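Local coordinates for beta-ketoacyl-[acyl-carrier-protein] synthase FabY (Pseudomonas aeruginosa, PDB 4CW4) that condenses acetyl-CoA with malonyl-ACP to make acetoacetyl-ACP, the primer for fatty acid synthesis, at residues A[211-223]-A[618-630]. Sequence-based numbering, arbitrary orientation.
Sequences KTIVDNVQPDEIA and TVPGFSQPLVYKK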
loop_
_atom_site.group_PDB
_atom_site.type_symbol
_atom_site.label_atom_id
_atom_site.label_comp_id
_atom_site.label_asym_id
_atom_site.label_seq_id
_atom_site.Cartn_x
_atom_site.Cartn_y
_atom_site.Cartn_z
ATOM N N LYS A 211 -10.882 -1.277 26.834
ATOM C CA LYS A 211 -12.218 -0.728 27.081
ATOM C C LYS A 211 -12.182 0.670 27.700
ATOM O O LYS A 211 -12.987 1.529 27.347
ATOM C CB LYS A 211 -13.028 -1.659 27.984
ATOM C CG LYS A 211 -14.382 -1.091 28.377
ATOM C CD LYS A 211 -15.439 -2.162 28.359
ATOM C CE LYS A 211 -16.783 -1.648 28.893
ATOM N NZ LYS A 211 -17.268 -0.417 28.223
ATOM N N THR A 212 -11.269 0.887 28.634
ATOM C CA THR A 212 -11.145 2.184 29.270
ATOM C C THR A 212 -10.745 3.247 28.254
ATOM O O THR A 212 -11.256 4.378 28.269
ATOM C CB THR A 212 -10.103 2.148 30.404
ATOM O OG1 THR A 212 -10.470 1.154 31.359
ATOM C CG2 THR A 212 -10.023 3.487 31.108
ATOM N N ILE A 213 -9.812 2.888 27.377
ATOM C CA ILE A 213 -9.372 3.806 26.327
ATOM C C ILE A 213 -10.545 4.177 25.409
ATOM O O ILE A 213 -10.829 5.357 25.197
ATOM C CB ILE A 213 -8.187 3.212 25.531
ATOM C CG1 ILE A 213 -6.984 3.067 26.478
ATOM C CG2 ILE A 213 -7.854 4.081 24.293
ATOM C CD1 ILE A 213 -5.818 2.257 25.882
ATOM N N VAL A 214 -11.249 3.174 24.903
ATOM C CA VAL A 214 -12.376 3.409 24.004
ATOM C C VAL A 214 -13.463 4.263 24.681
ATOM O O VAL A 214 -14.018 5.170 24.048
ATOM C CB VAL A 214 -12.964 2.076 23.508
ATOM C CG1 VAL A 214 -14.134 2.320 22.597
ATOM C CG2 VAL A 214 -11.903 1.273 22.765
ATOM N N ASP A 215 -13.749 3.986 25.956
ATOM C CA ASP A 215 -14.772 4.716 26.722
ATOM C C ASP A 215 -14.418 6.208 26.893
ATOM O O ASP A 215 -15.281 7.028 27.226
ATOM C CB ASP A 215 -14.920 4.122 28.134
ATOM C CG ASP A 215 -15.806 2.884 28.190
ATOM O OD1 ASP A 215 -16.507 2.559 27.212
ATOM O OD2 ASP A 215 -15.796 2.233 29.261
ATOM N N ASN A 216 -13.144 6.547 26.694
ATOM C CA ASN A 216 -12.677 7.911 26.910
ATOM C C ASN A 216 -12.517 8.769 25.663
ATOM O O ASN A 216 -12.084 9.909 25.766
ATOM C CB ASN A 216 -11.369 7.908 27.699
ATOM C CG ASN A 216 -11.600 7.880 29.198
ATOM O OD1 ASN A 216 -11.642 8.922 29.855
ATOM N ND2 ASN A 216 -11.772 6.689 29.741
ATOM N N VAL A 217 -12.877 8.234 24.499
ATOM C CA VAL A 217 -12.788 8.987 23.242
ATOM C C VAL A 217 -14.046 8.749 22.405
ATOM O O VAL A 217 -14.839 7.861 22.718
ATOM C CB VAL A 217 -11.508 8.610 22.442
ATOM C CG1 VAL A 217 -10.258 8.912 23.269
ATOM C CG2 VAL A 217 -11.516 7.155 22.011
ATOM N N GLN A 218 -14.252 9.554 21.366
ATOM C CA GLN A 218 -15.335 9.298 20.419
ATOM C C GLN A 218 -14.973 8.120 19.505
ATOM O O GLN A 218 -13.798 7.791 19.329
ATOM C CB GLN A 218 -15.678 10.550 19.604
ATOM C CG GLN A 218 -16.144 11.693 20.508
ATOM C CD GLN A 218 -16.716 12.875 19.765
ATOM O OE1 GLN A 218 -17.121 12.763 18.631
ATOM N NE2 GLN A 218 -16.723 14.028 20.413
ATOM N N PRO A 219 -15.990 7.448 18.951
ATOM C CA PRO A 219 -15.686 6.234 18.175
ATOM C C PRO A 219 -14.773 6.451 16.957
ATOM O O PRO A 219 -14.041 5.539 16.573
ATOM C CB PRO A 219 -17.075 5.756 17.709
ATOM C CG PRO A 219 -18.008 6.294 18.742
ATOM C CD PRO A 219 -17.439 7.648 19.133
ATOM N N ASP A 220 -14.824 7.639 16.370
ATOM C CA ASP A 220 -13.999 7.964 15.218
ATOM C C ASP A 220 -12.605 8.450 15.589
ATOM O O ASP A 220 -11.818 8.750 14.701
ATOM C CB ASP A 220 -14.697 8.991 14.318
ATOM C CG ASP A 220 -14.980 10.312 15.022
ATOM O OD1 ASP A 220 -15.051 10.326 16.268
ATOM O OD2 ASP A 220 -15.185 11.329 14.307
ATOM N N GLU A 221 -12.298 8.506 16.886
ATOM C CA GLU A 221 -11.019 9.063 17.352
ATOM C C GLU A 221 -9.908 8.032 17.626
ATOM O O GLU A 221 -8.863 8.342 18.219
ATOM C CB GLU A 221 -11.267 9.961 18.583
ATOM C CG GLU A 221 -11.972 11.266 18.203
ATOM C CD GLU A 221 -12.265 12.166 19.384
ATOM O OE1 GLU A 221 -12.371 11.638 20.518
ATOM O OE2 GLU A 221 -12.382 13.394 19.164
ATOM N N ILE A 222 -10.158 6.806 17.191
ATOM C CA ILE A 222 -9.168 5.740 17.195
ATOM C C ILE A 222 -8.696 5.565 15.761
ATOM O O ILE A 222 -9.498 5.610 14.849
ATOM C CB ILE A 222 -9.800 4.402 17.627
ATOM C CG1 ILE A 222 -10.489 4.524 18.979
ATOM C CG2 ILE A 222 -8.765 3.280 17.627
ATOM C CD1 ILE A 222 -9.580 4.775 20.090
ATOM N N ALA A 223 -7.404 5.381 15.551
ATOM C CA ALA A 223 -6.862 5.194 14.214
ATOM C C ALA A 223 -5.852 4.069 14.226
ATOM O O ALA A 223 -5.153 3.897 15.202
ATOM C CB ALA A 223 -6.181 6.445 13.765
ATOM N N THR A 618 -24.861 7.671 17.094
ATOM C CA THR A 618 -24.664 6.747 18.198
ATOM C C THR A 618 -24.390 5.362 17.630
ATOM O O THR A 618 -25.147 4.835 16.810
ATOM C CB THR A 618 -25.870 6.712 19.160
ATOM O OG1 THR A 618 -26.011 7.989 19.803
ATOM C CG2 THR A 618 -25.664 5.675 20.244
ATOM N N VAL A 619 -23.286 4.783 18.070
ATOM C CA VAL A 619 -22.835 3.487 17.590
ATOM C C VAL A 619 -22.988 2.439 18.691
ATOM O O VAL A 619 -22.450 2.606 19.790
ATOM C CB VAL A 619 -21.353 3.550 17.160
ATOM C CG1 VAL A 619 -20.916 2.226 16.560
ATOM C CG2 VAL A 619 -21.128 4.695 16.164
ATOM N N PRO A 620 -23.732 1.357 18.411
ATOM C CA PRO A 620 -23.843 0.286 19.409
ATOM C C PRO A 620 -22.482 -0.152 19.958
ATOM O O PRO A 620 -21.512 -0.289 19.209
ATOM C CB PRO A 620 -24.495 -0.846 18.622
ATOM C CG PRO A 620 -25.301 -0.172 17.598
ATOM C CD PRO A 620 -24.532 1.064 17.206
ATOM N N GLY A 621 -22.399 -0.317 21.272
ATOM C CA GLY A 621 -21.169 -0.762 21.893
ATOM C C GLY A 621 -20.192 0.341 22.285
ATOM O O GLY A 621 -19.220 0.075 22.981
ATOM N N PHE A 622 -20.431 1.566 21.828
ATOM C CA PHE A 622 -19.570 2.698 22.173
ATOM C C PHE A 622 -20.332 3.643 23.076
ATOM O O PHE A 622 -21.389 4.134 22.692
ATOM C CB PHE A 622 -19.128 3.440 20.913
ATOM C CG PHE A 622 -18.112 2.694 20.106
ATOM C CD1 PHE A 622 -18.509 1.753 19.165
ATOM C CD2 PHE A 622 -16.756 2.918 20.295
ATOM C CE1 PHE A 622 -17.582 1.061 18.432
ATOM C CE2 PHE A 622 -15.818 2.226 19.554
ATOM C CZ PHE A 622 -16.233 1.292 18.619
ATOM N N SER A 623 -19.799 3.911 24.266
ATOM C CA SER A 623 -20.522 4.737 25.232
ATOM C C SER A 623 -20.603 6.190 24.756
ATOM O O SER A 623 -21.590 6.878 25.008
ATOM C CB SER A 623 -19.913 4.631 26.642
ATOM O OG SER A 623 -18.551 5.014 26.679
ATOM N N GLN A 624 -19.584 6.635 24.033
ATOM C CA GLN A 624 -19.506 8.021 23.595
ATOM C C GLN A 624 -20.137 8.225 22.227
ATOM O O GLN A 624 -19.785 7.525 21.278
ATOM C CB GLN A 624 -18.043 8.457 23.535
ATOM C CG GLN A 624 -17.261 8.200 24.840
ATOM C CD GLN A 624 -17.105 9.432 25.674
ATOM O OE1 GLN A 624 -15.988 9.897 25.926
ATOM N NE2 GLN A 624 -18.231 10.012 26.066
ATOM N N PRO A 625 -21.085 9.163 22.120
ATOM C CA PRO A 625 -21.577 9.480 20.777
ATOM C C PRO A 625 -20.523 10.113 19.886
ATOM O O PRO A 625 -19.601 10.761 20.374
ATOM C CB PRO A 625 -22.700 10.485 21.041
ATOM C CG PRO A 625 -22.425 11.004 22.401
ATOM C CD PRO A 625 -21.825 9.889 23.159
ATOM N N LEU A 626 -20.661 9.916 18.578
ATOM C CA LEU A 626 -19.789 10.558 17.611
ATOM C C LEU A 626 -20.468 11.879 17.272
ATOM O O LEU A 626 -21.464 11.894 16.549
ATOM C CB LEU A 626 -19.637 9.677 16.363
ATOM C CG LEU A 626 -18.576 10.062 15.336
ATOM C CD1 LEU A 626 -18.441 8.958 14.298
ATOM C CD2 LEU A 626 -18.879 11.378 14.655
ATOM N N VAL A 627 -19.956 12.977 17.822
ATOM C CA VAL A 627 -20.531 14.301 17.583
ATOM C C VAL A 627 -19.756 14.948 16.456
ATOM O O VAL A 627 -18.543 15.002 16.525
ATOM C CB VAL A 627 -20.439 15.173 18.846
ATOM C CG1 VAL A 627 -21.132 16.515 18.636
ATOM C CG2 VAL A 627 -21.015 14.425 20.037
ATOM N N TYR A 628 -20.450 15.430 15.427
ATOM C CA TYR A 628 -19.782 16.015 14.272
ATOM C C TYR A 628 -18.986 17.227 14.723
ATOM O O TYR A 628 -19.481 18.048 15.504
ATOM C CB TYR A 628 -20.798 16.447 13.216
ATOM C CG TYR A 628 -21.786 15.369 12.804
ATOM C CD1 TYR A 628 -21.361 14.102 12.440
ATOM C CD2 TYR A 628 -23.145 15.625 12.787
ATOM C CE1 TYR A 628 -22.251 13.127 12.068
ATOM C CE2 TYR A 628 -24.047 14.655 12.427
ATOM C CZ TYR A 628 -23.595 13.399 12.068
ATOM O OH TYR A 628 -24.498 12.427 11.699
ATOM N N LYS A 629 -17.757 17.339 14.232
ATOM C CA LYS A 629 -16.869 18.411 14.665
ATOM C C LYS A 629 -17.132 19.730 13.954
ATOM O O LYS A 629 -17.268 19.784 12.733
ATOM C CB LYS A 629 -15.405 17.982 14.509
ATOM C CG LYS A 629 -14.967 16.981 15.580
ATOM C CD LYS A 629 -13.505 16.593 15.438
ATOM C CE LYS A 629 -12.967 15.927 16.698
ATOM N NZ LYS A 629 -13.439 14.523 16.885
ATOM N N LYS A 630 -17.221 20.794 14.743
ATOM C CA LYS A 630 -17.353 22.144 14.213
ATOM C C LYS A 630 -16.098 22.513 13.427
ATOM O O LYS A 630 -14.985 22.342 13.912
ATOM C CB LYS A 630 -17.574 23.139 15.360
ATOM C CG LYS A 630 -17.615 24.607 14.943
ATOM C CD LYS A 630 -18.920 24.955 14.242
ATOM C CE LYS A 630 -19.100 26.478 14.085
ATOM N NZ LYS A 630 -18.208 27.090 13.049
HETATM O O HOH W 1 -16.910 5.608 23.191
HETATM O O HOH W 2 -16.987 2.757 24.557
HETATM O O HOH W 3 -14.689 10.373 29.124
HETATM O O HOH W 4 -16.399 15.760 18.434
HETATM O O HOH W 5 -12.605 13.283 14.602
HETATM O O HOH W 6 -16.143 13.825 14.706
#
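P219 slides over one face of the F622 ring, its CB 4.1 Å from the ring centroid in a CH-pi contact displaced toward the rim. V214 CG1 comes in obliquely, 3.5 Å from F622 CE2, a trans chi1 (179°) swinging this methyl onto the ring. Farther along, L626 lies across the carboxylate of D220 at roughly a right angle, L626 CG 3.6 Å from D220 CG. Q218 reaches out on an extended chain and takes the backbone N-H of V627 on OE1 at 3.0 Å; the donor lies well above the carbonyl plane, 50° out of it. Beyond it K629 NZ forms a salt bridge with E221 OE2 at 2.8 Å, approaching on the anti side, 27° out of the carboxylate plane.

The C-terminal run 618-630, whose strand 626-627 is, within the chain, an outer strand of a three-stranded antiparallel sheet, is thus strapped across the link from helix 210-215 to strand 222-225 of the ketosynthase domain, which has the thiolase-like fold. Behind the salt bridge, the other oxygen of E221, OE1, accepts the backbone N-H of Q218 at 2.9 Å, so one carboxylate both braces the turn and holds the lysine. D220 OD2 pairs with K416 of the second subunit, which places this end at the dimer interface, while D220 OD1 is buried without a partner. Nearer V214, water 1 joins V214 O to Q624 N, and water 2 links D215 OD1 to S623 N; K211 NZ, one helical turn back, salt-bridges D215 OD2 on its syn lone pair and bonds OD1 only weakly.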